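Local coordinates for protein alpha-galactosidase (Lactobacillus brevis, PDB 3MI6) that probably hydrolyses terminal, non-reducing alpha-D-galactose residues from alpha-galactosides, as a glycoside hydrolase of family 36, at residues Pro331-Asn336 and Leu473-Trp478. Numbering follows the deposited sequence.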
loop_
_atom_site.group_PDB
_atom_site.type_symbol
_atom_site.label_atom_id
_atom_site.label_comp_id
_atom_site.label_asym_id
_atom_site.label_seq_id
_atom_site.Cartn_x
_atom_site.Cartn_y
_atom_site.Cartn_z
ATOM N N PRO D 331 35.024 -5.190 -28.478
ATOM C CA PRO D 331 34.934 -4.600 -29.812
ATOM C C PRO D 331 33.481 -4.299 -30.220
ATOM O O PRO D 331 32.556 -4.903 -29.691
ATOM C CB PRO D 331 35.548 -5.687 -30.692
ATOM C CG PRO D 331 35.210 -6.959 -29.999
ATOM C CD PRO D 331 35.300 -6.634 -28.523
ATOM N N VAL D 332 33.282 -3.350 -31.130
ATOM C CA VAL D 332 31.970 -3.151 -31.715
ATOM C C VAL D 332 31.781 -4.191 -32.815
ATOM O O VAL D 332 32.560 -4.253 -33.759
ATOM C CB VAL D 332 31.822 -1.741 -32.288
ATOM C CG1 VAL D 332 30.463 -1.578 -32.956
ATOM C CG2 VAL D 332 32.004 -0.722 -31.200
ATOM N N LEU D 333 30.760 -5.026 -32.691
ATOM C CA LEU D 333 30.607 -6.121 -33.629
ATOM C C LEU D 333 29.368 -5.960 -34.486
ATOM O O LEU D 333 28.488 -5.161 -34.177
ATOM C CB LEU D 333 30.533 -7.442 -32.882
ATOM C CG LEU D 333 29.326 -7.647 -31.965
ATOM C CD1 LEU D 333 28.088 -8.069 -32.739
ATOM C CD2 LEU D 333 29.655 -8.685 -30.911
ATOM N N ILE D 334 29.310 -6.718 -35.573
ATOM C CA ILE D 334 28.078 -6.855 -36.328
ATOM C C ILE D 334 27.768 -8.343 -36.526
ATOM O O ILE D 334 28.662 -9.140 -36.724
ATOM C CB ILE D 334 28.128 -6.103 -37.661
ATOM C CG1 ILE D 334 26.831 -6.337 -38.435
ATOM C CG2 ILE D 334 29.330 -6.531 -38.476
ATOM C CD1 ILE D 334 26.628 -5.389 -39.571
ATOM N N ASN D 335 26.493 -8.699 -36.437
ATOM C CA ASN D 335 26.036 -10.082 -36.463
ATOM C C ASN D 335 24.930 -10.191 -37.511
ATOM O O ASN D 335 23.997 -9.372 -37.510
ATOM C CB ASN D 335 25.521 -10.449 -35.064
ATOM C CG ASN D 335 25.086 -11.904 -34.937
ATOM O OD1 ASN D 335 24.594 -12.515 -35.890
ATOM N ND2 ASN D 335 25.247 -12.456 -33.737
ATOM N N ASN D 336 25.034 -11.181 -38.404
ATOM C CA ASN D 336 24.083 -11.329 -39.524
ATOM C C ASN D 336 22.765 -12.067 -39.220
ATOM O O ASN D 336 21.963 -12.303 -40.122
ATOM C CB ASN D 336 24.759 -12.005 -40.709
ATOM C CG ASN D 336 25.118 -13.443 -40.419
ATOM O OD1 ASN D 336 25.883 -13.718 -39.501
ATOM N ND2 ASN D 336 24.566 -14.371 -41.196
ATOM N N LEU D 473 39.918 -17.852 -35.092
ATOM C CA LEU D 473 38.815 -17.157 -34.469
ATOM C C LEU D 473 39.248 -16.179 -33.382
ATOM O O LEU D 473 40.155 -16.446 -32.603
ATOM C CB LEU D 473 37.846 -18.175 -33.897
ATOM C CG LEU D 473 37.233 -19.091 -34.948
ATOM C CD1 LEU D 473 36.306 -20.077 -34.272
ATOM C CD2 LEU D 473 36.501 -18.288 -36.003
ATOM N N ASP D 474 38.586 -15.040 -33.331
ATOM C CA ASP D 474 38.871 -14.078 -32.292
ATOM C C ASP D 474 37.821 -14.191 -31.210
ATOM O O ASP D 474 37.997 -13.668 -30.105
ATOM C CB ASP D 474 38.861 -12.670 -32.867
ATOM C CG ASP D 474 40.003 -12.431 -33.805
ATOM O OD1 ASP D 474 41.149 -12.333 -33.311
ATOM O OD2 ASP D 474 39.752 -12.349 -35.026
ATOM N N TYR D 475 36.743 -14.903 -31.526
ATOM C CA TYR D 475 35.498 -14.790 -30.773
ATOM C C TYR D 475 34.554 -15.917 -31.152
ATOM O O TYR D 475 34.497 -16.328 -32.307
ATOM C CB TYR D 475 34.872 -13.432 -31.103
ATOM C CG TYR D 475 33.437 -13.170 -30.685
ATOM C CD1 TYR D 475 32.378 -13.625 -31.442
ATOM C CD2 TYR D 475 33.151 -12.380 -29.580
ATOM C CE1 TYR D 475 31.067 -13.346 -31.080
ATOM C CE2 TYR D 475 31.843 -12.091 -29.212
ATOM C CZ TYR D 475 30.803 -12.575 -29.965
ATOM O OH TYR D 475 29.497 -12.292 -29.598
ATOM N N ILE D 476 33.819 -16.411 -30.169
ATOM C CA ILE D 476 32.832 -17.456 -30.384
ATOM C C ILE D 476 31.542 -17.116 -29.621
ATOM O O ILE D 476 31.558 -16.785 -28.437
ATOM C CB ILE D 476 33.396 -18.853 -29.983
ATOM C CG1 ILE D 476 34.184 -19.464 -31.146
ATOM C CG2 ILE D 476 32.298 -19.794 -29.575
ATOM C CD1 ILE D 476 34.958 -20.697 -30.780
ATOM N N LYS D 477 30.425 -17.143 -30.327
ATOM C CA LYS D 477 29.134 -17.059 -29.680
ATOM C C LYS D 477 28.710 -18.497 -29.406
ATOM O O LYS D 477 28.497 -19.284 -30.324
ATOM C CB LYS D 477 28.128 -16.335 -30.579
ATOM C CG LYS D 477 26.826 -15.907 -29.899
ATOM C CD LYS D 477 25.934 -15.183 -30.920
ATOM C CE LYS D 477 24.528 -14.898 -30.401
ATOM N NZ LYS D 477 23.630 -14.263 -31.435
ATOM N N TRP D 478 28.618 -18.833 -28.128
ATOM C CA TRP D 478 28.273 -20.179 -27.690
ATOM C C TRP D 478 26.843 -20.185 -27.148
ATOM O O TRP D 478 26.579 -19.798 -26.003
ATOM C CB TRP D 478 29.284 -20.630 -26.634
ATOM C CG TRP D 478 28.996 -21.919 -25.922
ATOM C CD1 TRP D 478 27.783 -22.500 -25.724
ATOM C CD2 TRP D 478 29.954 -22.762 -25.272
ATOM N NE1 TRP D 478 27.921 -23.662 -24.998
ATOM C CE2 TRP D 478 29.243 -23.843 -24.704
ATOM C CE3 TRP D 478 31.344 -22.707 -25.113
ATOM C CZ2 TRP D 478 29.871 -24.861 -23.993
ATOM C CZ3 TRP D 478 31.969 -23.720 -24.401
ATOM C CH2 TRP D 478 31.234 -24.783 -23.851
#
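Across the inside of the eight-stranded parallel barrel of the catalytic domain, a TIM barrel, L333 and N335 of the first strand meet Y475 and K477 of the fourth. Strands 363-366 and 408-413 stand between the two along the barrel wall, so no backbone pairing is possible: the CA atoms of N335 and K477 are 10.2 Å apart, and side chains alone bridge the interior. Alternation along each strand sends these four residues inward, whereas I334 packs outward on helix 346-358.

The contact has two layers. In the deeper, largely apolar one, L333 and Y475 cross at about a right angle, and CD2 of L333 lies 3.8 Å from OH of Y475 and 4.2 Å from its CZ, approaching the ring obliquely. A branched leucine and a long, flat tyrosine suit a barrel interior that is filled from strands well apart on the wall; the phenol oxygen makes a weak hydrogen bond to E525.

Toward the C-terminal ends of the strands, the layer becomes polar. The K477 chain runs fully extended, CG anti to the backbone N (chi1 -167°), and carries NZ to within 3.3 Å of N335 ND2. Both are donors, so they do not bond to each other; they converge on OD1 of D367, which takes a salt bridge from K477 and a hydrogen bond from N335. The amide of N335 serves two purposes, since its OD1 accepts the backbone N-H of W337 where the chain turns into helix 337-340, which should help fix the amide's orientation.

K477 and D367 are both predicted substrate-binding residues. Two donors on one carboxylate oxygen would probably favour its charged form and hold it in position, consistent with N335 acting as a second-shell support for the galactose pocket.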